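Pertussis toxin-like subunit ArtA (Escherichia coli, PDB 4Z9D) probably transfers ADP-ribose from bound NAD to trimeric G proteins, as the enzymatic subunit of a pertussis-like AB5 toxin. Local coordinates at residues I87-Q92 and D116-V122; N31-H35 and S48-A52; Q66-S70 and E135-D139. The protein carries 2 engineered substitutions. Numbering follows the deposited sequence.

Interaction 1 of 3, residues I87-Q92 and D116-V122; sequences IFYPIQ and DNDIVAV. Engineered in segment 116-122: Asp116 (natural residue Gln), Asp118 (natural residue Glu).
Strands 88-90 and 118-122 run antiparallel, their axes 4.5 Å apart at closest approach and 150° between directions. Tyr89 and Val120 form the hydrogen-bonded pair (Tyr89 N to Val120 O 2.8 Å, Val120 N to Tyr89 O 2.9 Å; CA-CA 5.4 Å). Non-hydrogen-bonded pairs flank it: Phe88 with Ala121 (CA-CA 4.2 Å) and Pro90 with Ile119 (4.3 Å). Val122 N donates to Ile87 O at 3.0 Å; at the other end the bond from Ile91 N to Asp118 O, 3.4 Å, is weak. Phe88 (m, chi2 69°) lays its ring face over Ala121, whose CB is 3.9 Å from the centroid, while Phe88 CB meets Ile119 CG2 at 3.7 Å. Phe88 and Ile119 also reach Val7 of strand 6-11. Tyr89 (m) shares the opposite face with Val120, and its CE1 lies 4.1 Å from Val122 CG1. Ile91 (p, t) puts CD1 3.6 Å from CB of Asp118, which touches NAD. This is an edge-strand pairing in a three-stranded antiparallel sheet with 118-122 central; the turn residue Asp116 and first strand residue Asp118, both engineered, are Gln and Glu in the natural sequence, consistent with the Gln-x-Glu signature of ADP-ribosylating toxins.

Interaction 2 of 3, residues N31-H35 and S48-A52; sequences NLQQH and SAFIA. With NAD (nicotinamide-adenine-dinucleotide), chain F.
Ser48 leads into strand 50-54 through an ST turn: its OG (chi1 t) accepts from Phe50 N at 3.0 Å. The same OG is hydrogen-bonded to His35 ND1 at 2.7 Å, where either atom could be the donor, and the Ser48 and His35 CA atoms are 6.1 Å apart. His35 (t, chi2 80°) belongs to a helix starting at Leu32, whose N-cap Asn31 accepts from Gln34 N through OD1 at 3.0 Å. Phe50 (m) then points toward that helix. Its CB sits over the His35 ring, 3.8 Å from the centroid, and its ring turns an edge to the imidazole face in a T-shaped pair, centroids 5.5 Å apart and planes at 66°. In this ADP-ribosyltransferase fold the two segments each give one residue, His35 and Ala52, to the NAD pocket. Leu32 CD1 covers a face of the Phe50 ring, 4.1 Å from CE2. Two residues on, Ala52 again faces the helix, with CB 3.9 Å from His35 NE2 and 3.6 Å from C2N of NAD.

Interaction 3 of 3, residues Q66-S70 and E135-D139; sequences QYYSS and ELTYD. With NAD (nicotinamide-adenine-dinucleotide), chain F.
Two tyrosines carry most of this contact, Tyr68 in the last turn of helix 57-68 and Tyr138 near the end of strand 130-139, with CA atoms 7.1 Å apart. Their rings are almost parallel, at 4°, but slid so far that they barely overlap, the centroids lying 4.7 Å apart. The slide brings each CB over its neighbour's ring: Tyr68 CB is 3.5 Å from the Tyr138 centroid and Tyr138 CB is 3.5 Å from the Tyr68 centroid, a reciprocal pair of CH-pi contacts. Rotamers set this up, with Tyr68 chi1 at -90° and Tyr138 at t. The third participant is Leu136, two residues earlier on the extended strand and on the same side as Tyr138. Its carbonyl O accepts a hydrogen bond of 2.6 Å from Tyr68 OH, and its CB is 4.1 Å from Tyr68 CE1. Where the helix gives out, Ser69 CB lies 3.4 Å from Tyr138 OH. Tyr67 does not reach the strand segment; its OH donates to NAD O2N at 2.7 Å. This is helix-on-sheet packing: the C-terminal end of the helix whose Tyr67 hydrogen-bonds a phosphate oxygen of NAD packs on strand 130-139 of the four-stranded antiparallel sheet.

How the interactions relate
Read from the N terminus, the chain first closes a short loop at interaction 2, twelve residues lying between 31-35 and 48-52, which joins helix 32-37 to the three-stranded sheet. Strand 50-54 is followed by helix 57-68, whose end opens interaction 3. Within that long excursion interaction 1 opens and closes, pairing two strands of the same sheet across a connection of 23 residues, 14 of them helical, before 135-139 completes interaction 3, joining helix 57-68 to the four-stranded sheet. Interaction 1 is therefore nested in 3, while 2 precedes both; none cross. Interactions 1 and 2 meet, Val120 packing on His35 and Phe50. Interaction 3 stands about 23 Å from interaction 2 between centres, yet all three include a residue that touches NAD.

Interaction 1 of 3, residues I87-Q92 and D116-V122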
# COMPACT_ATOMS: atom_id res chain seq x y z
N ILE A 87 9.08 -0.93 -9.55
CA ILE A 87 9.30 -1.00 -8.11
C ILE A 87 8.13 -1.72 -7.42
O ILE A 87 8.27 -2.24 -6.31
CB ILE A 87 9.43 0.45 -7.53
CG1 ILE A 87 10.57 1.21 -8.21
CG2 ILE A 87 9.58 0.46 -6.00
CD1 ILE A 87 10.66 2.68 -7.79
N PHE A 88 7.01 -1.79 -8.13
CA PHE A 88 5.75 -2.32 -7.61
C PHE A 88 5.52 -3.73 -8.12
O PHE A 88 5.75 -4.03 -9.29
CB PHE A 88 4.57 -1.43 -8.03
CG PHE A 88 4.62 -0.03 -7.45
CD1 PHE A 88 5.59 0.88 -7.87
CD2 PHE A 88 3.67 0.38 -6.52
CE1 PHE A 88 5.63 2.17 -7.37
CE2 PHE A 88 3.70 1.68 -6.01
CZ PHE A 88 4.68 2.57 -6.44
N TYR A 89 5.05 -4.60 -7.23
CA TYR A 89 4.76 -6.01 -7.57
C TYR A 89 3.37 -6.40 -7.10
O TYR A 89 3.05 -6.20 -5.94
CB TYR A 89 5.76 -6.95 -6.90
CG TYR A 89 7.19 -6.84 -7.36
CD1 TYR A 89 8.02 -5.82 -6.89
CD2 TYR A 89 7.74 -7.79 -8.21
CE1 TYR A 89 9.35 -5.73 -7.30
CE2 TYR A 89 9.07 -7.71 -8.62
CZ TYR A 89 9.86 -6.69 -8.16
OH TYR A 89 11.17 -6.62 -8.57
N PRO A 90 2.53 -6.93 -8.00
CA PRO A 90 1.32 -7.60 -7.52
C PRO A 90 1.74 -8.81 -6.68
O PRO A 90 2.75 -9.44 -7.01
CB PRO A 90 0.61 -8.04 -8.81
CG PRO A 90 1.25 -7.23 -9.90
CD PRO A 90 2.67 -7.01 -9.46
N ILE A 91 1.00 -9.16 -5.64
CA ILE A 91 1.51 -10.19 -4.73
C ILE A 91 1.33 -11.62 -5.23
O ILE A 91 2.03 -12.53 -4.80
CB ILE A 91 0.87 -10.07 -3.32
CG1 ILE A 91 -0.64 -10.28 -3.37
CG2 ILE A 91 1.21 -8.73 -2.68
CD1 ILE A 91 -1.27 -10.26 -2.00
N GLN A 92 0.42 -11.84 -6.17
CA GLN A 92 0.04 -13.20 -6.54
C GLN A 92 1.18 -14.10 -7.07
O GLN A 92 1.28 -15.26 -6.66
CB GLN A 92 -1.10 -13.15 -7.56
CG GLN A 92 -1.68 -14.48 -7.95
CD GLN A 92 -2.86 -14.33 -8.91
OE1 GLN A 92 -4.00 -14.16 -8.47
NE2 GLN A 92 -2.59 -14.40 -10.21
N ASP A 116 -7.45 -9.88 -5.22
CA ASP A 116 -6.20 -9.61 -5.95
C ASP A 116 -5.89 -8.14 -6.23
O ASP A 116 -5.32 -7.82 -7.28
CB ASP A 116 -6.22 -10.35 -7.29
CG ASP A 116 -6.27 -11.85 -7.12
OD1 ASP A 116 -5.82 -12.35 -6.06
OD2 ASP A 116 -6.77 -12.52 -8.05
N ASN A 117 -6.20 -7.25 -5.30
CA ASN A 117 -5.88 -5.83 -5.48
C ASN A 117 -4.61 -5.39 -4.78
O ASN A 117 -4.20 -4.23 -4.90
CB ASN A 117 -7.05 -4.99 -5.00
CG ASN A 117 -8.31 -5.27 -5.78
OD1 ASN A 117 -8.27 -5.40 -7.01
ND2 ASN A 117 -9.42 -5.42 -5.08
N ASP A 118 -3.97 -6.29 -4.04
CA ASP A 118 -2.77 -5.92 -3.31
C ASP A 118 -1.54 -5.82 -4.20
O ASP A 118 -1.27 -6.71 -5.01
CB ASP A 118 -2.47 -6.91 -2.18
CG ASP A 118 -3.54 -6.89 -1.11
OD1 ASP A 118 -3.51 -5.95 -0.30
OD2 ASP A 118 -4.38 -7.82 -1.07
N ILE A 119 -0.82 -4.72 -4.03
CA ILE A 119 0.43 -4.48 -4.74
C ILE A 119 1.42 -3.92 -3.73
O ILE A 119 1.07 -3.04 -2.94
CB ILE A 119 0.25 -3.53 -5.93
CG1 ILE A 119 -0.53 -4.23 -7.05
CG2 ILE A 119 1.59 -3.07 -6.46
CD1 ILE A 119 -0.81 -3.37 -8.22
N VAL A 120 2.64 -4.44 -3.69
CA VAL A 120 3.63 -3.87 -2.79
C VAL A 120 4.74 -3.19 -3.57
O VAL A 120 5.13 -3.67 -4.63
CB VAL A 120 4.26 -4.92 -1.85
CG1 VAL A 120 3.18 -5.53 -0.94
CG2 VAL A 120 4.94 -6.02 -2.64
N ALA A 121 5.25 -2.08 -3.04
CA ALA A 121 6.45 -1.45 -3.59
C ALA A 121 7.60 -1.84 -2.71
O ALA A 121 7.46 -1.94 -1.49
CB ALA A 121 6.30 0.04 -3.64
N VAL A 122 8.76 -2.04 -3.31
CA VAL A 122 9.91 -2.41 -2.51
C VAL A 122 10.77 -1.19 -2.16
O VAL A 122 11.16 -0.41 -3.03
CB VAL A 122 10.75 -3.50 -3.22
CG1 VAL A 122 9.94 -4.79 -3.35
CG2 VAL A 122 11.25 -3.03 -4.59

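Interaction 2 of 3, residues N31-H35 and S48-A52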
# COMPACT_ATOMS: atom_id res chain seq x y z
N ASN A 31 10.11 -10.97 4.25
CA ASN A 31 9.14 -12.03 4.54
C ASN A 31 7.76 -11.53 4.16
O ASN A 31 7.15 -10.77 4.92
CB ASN A 31 9.19 -12.43 6.02
CG ASN A 31 8.29 -13.63 6.34
OD1 ASN A 31 7.18 -13.75 5.83
ND2 ASN A 31 8.80 -14.54 7.17
N LEU A 32 7.28 -11.94 2.99
CA LEU A 32 6.03 -11.41 2.46
C LEU A 32 4.82 -11.79 3.32
O LEU A 32 3.93 -10.97 3.53
CB LEU A 32 5.81 -11.89 1.01
CG LEU A 32 4.61 -11.32 0.23
CD1 LEU A 32 4.75 -9.81 0.05
CD2 LEU A 32 4.47 -11.99 -1.13
N GLN A 33 4.78 -13.01 3.83
CA GLN A 33 3.63 -13.42 4.64
C GLN A 33 3.52 -12.58 5.91
O GLN A 33 2.43 -12.22 6.33
CB GLN A 33 3.69 -14.90 4.98
CG GLN A 33 2.33 -15.42 5.44
CD GLN A 33 2.17 -16.91 5.25
OE1 GLN A 33 1.20 -17.51 5.72
NE2 GLN A 33 3.13 -17.52 4.57
N GLN A 34 4.67 -12.30 6.52
CA GLN A 34 4.78 -11.41 7.67
C GLN A 34 4.21 -10.03 7.35
O GLN A 34 3.43 -9.46 8.11
CB GLN A 34 6.25 -11.27 8.06
CG GLN A 34 6.55 -11.24 9.53
CD GLN A 34 7.98 -11.64 9.79
OE1 GLN A 34 8.88 -10.80 9.76
NE2 GLN A 34 8.21 -12.93 10.02
N HIS A 35 4.61 -9.49 6.21
CA HIS A 35 4.10 -8.19 5.80
C HIS A 35 2.58 -8.20 5.61
O HIS A 35 1.87 -7.32 6.11
CB HIS A 35 4.79 -7.73 4.52
CG HIS A 35 4.17 -6.51 3.93
ND1 HIS A 35 4.44 -5.24 4.40
CD2 HIS A 35 3.25 -6.36 2.94
CE1 HIS A 35 3.72 -4.36 3.71
NE2 HIS A 35 3.01 -5.02 2.81
N SER A 48 9.39 -4.18 7.85
CA SER A 48 8.96 -4.63 6.52
C SER A 48 9.74 -3.98 5.38
O SER A 48 10.02 -2.78 5.41
CB SER A 48 7.47 -4.36 6.33
OG SER A 48 7.07 -4.75 5.02
N ALA A 49 10.08 -4.78 4.37
CA ALA A 49 10.76 -4.28 3.19
C ALA A 49 9.78 -3.58 2.26
O ALA A 49 10.18 -2.91 1.32
CB ALA A 49 11.44 -5.40 2.45
N PHE A 50 8.50 -3.78 2.51
CA PHE A 50 7.49 -3.44 1.53
C PHE A 50 6.63 -2.25 1.95
O PHE A 50 6.39 -2.02 3.14
CB PHE A 50 6.59 -4.66 1.28
CG PHE A 50 7.35 -5.92 0.97
CD1 PHE A 50 7.98 -6.09 -0.26
CD2 PHE A 50 7.44 -6.95 1.90
CE1 PHE A 50 8.67 -7.25 -0.56
CE2 PHE A 50 8.13 -8.13 1.61
CZ PHE A 50 8.76 -8.28 0.37
N ILE A 51 6.13 -1.52 0.95
CA ILE A 51 5.18 -0.42 1.16
C ILE A 51 3.86 -0.84 0.54
O ILE A 51 3.78 -1.06 -0.66
CB ILE A 51 5.68 0.89 0.54
CG1 ILE A 51 7.06 1.26 1.08
CG2 ILE A 51 4.67 2.02 0.76
CD1 ILE A 51 7.83 2.25 0.20
N ALA A 52 2.82 -0.98 1.36
CA ALA A 52 1.55 -1.52 0.89
C ALA A 52 0.75 -0.51 0.07
O ALA A 52 0.67 0.67 0.43
CB ALA A 52 0.71 -1.98 2.07
PA NAD F . 2.51 0.89 7.66
O1A NAD F . 3.21 0.99 6.36
O2A NAD F . 3.28 0.49 8.87
O5B NAD F . 1.78 2.33 7.92
C5B NAD F . 1.08 2.68 9.12
C4B NAD F . 1.59 4.06 9.57
O4B NAD F . 2.98 3.96 10.01
C3B NAD F . 1.64 4.99 8.40
O3B NAD F . 0.29 5.49 8.16
C2B NAD F . 2.53 6.06 8.98
O2B NAD F . 1.83 6.66 10.06
C1B NAD F . 3.64 5.19 9.58
N9A NAD F . 4.75 4.70 8.69
C8A NAD F . 4.81 3.79 7.72
N7A NAD F . 6.07 3.73 7.29
C5A NAD F . 6.80 4.59 7.99
C6A NAD F . 8.11 4.92 7.96
N6A NAD F . 8.86 4.28 7.07
N1A NAD F . 8.64 5.84 8.78
C2A NAD F . 7.80 6.47 9.70
N3A NAD F . 6.44 6.12 9.72
C4A NAD F . 5.98 5.19 8.87
O3 NAD F . 1.29 -0.10 7.53
PN NAD F . 0.23 -0.06 6.30
O1N NAD F . 0.92 0.29 5.03
O2N NAD F . -0.98 0.67 6.73
O5D NAD F . -0.08 -1.62 6.22
C5D NAD F . -0.55 -2.36 7.36
C4D NAD F . -1.37 -3.57 6.88
O4D NAD F . -2.36 -3.00 5.95
C3D NAD F . -0.50 -4.55 6.07
O3D NAD F . -1.04 -5.88 6.15
C2D NAD F . -0.74 -4.01 4.67
O2D NAD F . -0.42 -4.99 3.67
C1D NAD F . -2.23 -3.69 4.69
N1N NAD F . -2.57 -2.79 3.53
C2N NAD F . -2.45 -1.38 3.66
C3N NAD F . -2.71 -0.51 2.59
C7N NAD F . -2.60 0.88 2.74
O7N NAD F . -3.13 1.65 1.77
N7N NAD F . -2.03 1.37 3.84
C4N NAD F . -3.09 -1.06 1.37
C5N NAD F . -3.22 -2.45 1.23
C6N NAD F . -2.95 -3.31 2.29

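Interaction 3 of 3, residues Q66-S70 and E135-D139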
# COMPACT_ATOMS: atom_id res chain seq x y z
N GLN A 66 -10.90 1.17 9.23
CA GLN A 66 -10.23 0.29 10.18
C GLN A 66 -9.30 1.10 11.08
O GLN A 66 -9.31 0.93 12.31
CB GLN A 66 -9.46 -0.79 9.42
CG GLN A 66 -8.70 -1.79 10.29
CD GLN A 66 -7.67 -2.59 9.49
OE1 GLN A 66 -7.65 -2.55 8.26
NE2 GLN A 66 -6.81 -3.30 10.20
N TYR A 67 -8.52 1.99 10.48
CA TYR A 67 -7.58 2.81 11.23
C TYR A 67 -8.29 3.86 12.08
O TYR A 67 -7.97 4.03 13.25
CB TYR A 67 -6.59 3.48 10.28
CG TYR A 67 -5.71 2.48 9.56
CD1 TYR A 67 -5.62 1.16 9.98
CD2 TYR A 67 -4.98 2.85 8.44
CE1 TYR A 67 -4.83 0.24 9.33
CE2 TYR A 67 -4.18 1.94 7.78
CZ TYR A 67 -4.11 0.64 8.22
OH TYR A 67 -3.32 -0.28 7.57
N TYR A 68 -9.27 4.55 11.49
CA TYR A 68 -10.04 5.59 12.17
C TYR A 68 -10.76 5.09 13.42
O TYR A 68 -10.89 5.80 14.41
CB TYR A 68 -11.07 6.18 11.22
CG TYR A 68 -10.62 7.36 10.41
CD1 TYR A 68 -10.88 7.43 9.04
CD2 TYR A 68 -9.96 8.43 11.00
CE1 TYR A 68 -10.48 8.51 8.28
CE2 TYR A 68 -9.56 9.52 10.25
CZ TYR A 68 -9.83 9.56 8.89
OH TYR A 68 -9.44 10.64 8.14
N SER A 69 -11.22 3.85 13.37
CA SER A 69 -12.05 3.34 14.45
C SER A 69 -11.23 2.58 15.49
O SER A 69 -11.79 2.03 16.42
CB SER A 69 -13.17 2.45 13.88
OG SER A 69 -12.64 1.26 13.33
N SER A 70 -9.92 2.54 15.31
CA SER A 70 -9.07 1.83 16.27
C SER A 70 -8.78 2.73 17.47
O SER A 70 -8.64 3.95 17.32
CB SER A 70 -7.78 1.35 15.60
OG SER A 70 -6.93 2.43 15.28
N GLU A 135 -7.39 14.40 1.69
CA GLU A 135 -7.61 14.22 3.12
C GLU A 135 -8.93 13.48 3.32
O GLU A 135 -9.92 13.86 2.71
CB GLU A 135 -7.68 15.56 3.88
CG GLU A 135 -6.67 16.60 3.44
CD GLU A 135 -6.63 17.80 4.38
OE1 GLU A 135 -5.92 18.79 4.06
OE2 GLU A 135 -7.30 17.76 5.44
N LEU A 136 -8.95 12.47 4.17
CA LEU A 136 -10.18 11.72 4.42
C LEU A 136 -10.89 12.23 5.66
O LEU A 136 -10.24 12.55 6.65
CB LEU A 136 -9.90 10.22 4.56
CG LEU A 136 -9.24 9.52 3.36
CD1 LEU A 136 -8.96 8.06 3.63
CD2 LEU A 136 -10.13 9.66 2.13
N THR A 137 -12.20 12.38 5.59
CA THR A 137 -12.97 12.78 6.76
C THR A 137 -13.64 11.55 7.38
O THR A 137 -13.98 10.60 6.67
CB THR A 137 -14.03 13.84 6.41
OG1 THR A 137 -15.03 13.23 5.59
CG2 THR A 137 -13.40 15.01 5.65
N TYR A 138 -13.85 11.57 8.70
CA TYR A 138 -14.45 10.45 9.41
C TYR A 138 -15.59 10.91 10.31
O TYR A 138 -15.41 11.81 11.13
CB TYR A 138 -13.40 9.72 10.24
CG TYR A 138 -13.88 8.49 10.96
CD1 TYR A 138 -13.74 8.37 12.33
CD2 TYR A 138 -14.46 7.44 10.27
CE1 TYR A 138 -14.16 7.25 13.00
CE2 TYR A 138 -14.90 6.31 10.93
CZ TYR A 138 -14.74 6.22 12.30
OH TYR A 138 -15.16 5.09 12.97
N ASP A 139 -16.76 10.30 10.12
CA ASP A 139 -17.89 10.51 11.02
C ASP A 139 -18.04 9.26 11.87
O ASP A 139 -18.57 8.24 11.43
CB ASP A 139 -19.18 10.79 10.23
CG ASP A 139 -20.43 10.88 11.12
OD1 ASP A 139 -21.53 11.10 10.56
OD2 ASP A 139 -20.32 10.76 12.35
PA NAD F . 2.51 0.89 7.66
O1A NAD F . 3.21 0.99 6.36
O2A NAD F . 3.28 0.49 8.87
O5B NAD F . 1.78 2.33 7.92
C5B NAD F . 1.08 2.68 9.12
C4B NAD F . 1.59 4.06 9.57
O4B NAD F . 2.98 3.96 10.01
C3B NAD F . 1.64 4.99 8.40
O3B NAD F . 0.29 5.49 8.16
C2B NAD F . 2.53 6.06 8.98
O2B NAD F . 1.83 6.66 10.06
C1B NAD F . 3.64 5.19 9.58
N9A NAD F . 4.75 4.70 8.69
C8A NAD F . 4.81 3.79 7.72
N7A NAD F . 6.07 3.73 7.29
C5A NAD F . 6.80 4.59 7.99
C6A NAD F . 8.11 4.92 7.96
N6A NAD F . 8.86 4.28 7.07
N1A NAD F . 8.64 5.84 8.78
C2A NAD F . 7.80 6.47 9.70
N3A NAD F . 6.44 6.12 9.72
C4A NAD F . 5.98 5.19 8.87
O3 NAD F . 1.29 -0.10 7.53
PN NAD F . 0.23 -0.06 6.30
O1N NAD F . 0.92 0.29 5.03
O2N NAD F . -0.98 0.67 6.73
O5D NAD F . -0.08 -1.62 6.22
C5D NAD F . -0.55 -2.36 7.36
C4D NAD F . -1.37 -3.57 6.88
O4D NAD F . -2.36 -3.00 5.95
C3D NAD F . -0.50 -4.55 6.07
O3D NAD F . -1.04 -5.88 6.15
C2D NAD F . -0.74 -4.01 4.67
O2D NAD F . -0.42 -4.99 3.67
C1D NAD F . -2.23 -3.69 4.69
N1N NAD F . -2.57 -2.79 3.53
C2N NAD F . -2.45 -1.38 3.66
C3N NAD F . -2.71 -0.51 2.59
C7N NAD F . -2.60 0.88 2.74
O7N NAD F . -3.13 1.65 1.77
N7N NAD F . -2.03 1.37 3.84
C4N NAD F . -3.09 -1.06 1.37
C5N NAD F . -3.22 -2.45 1.23
C6N NAD F . -2.95 -3.31 2.29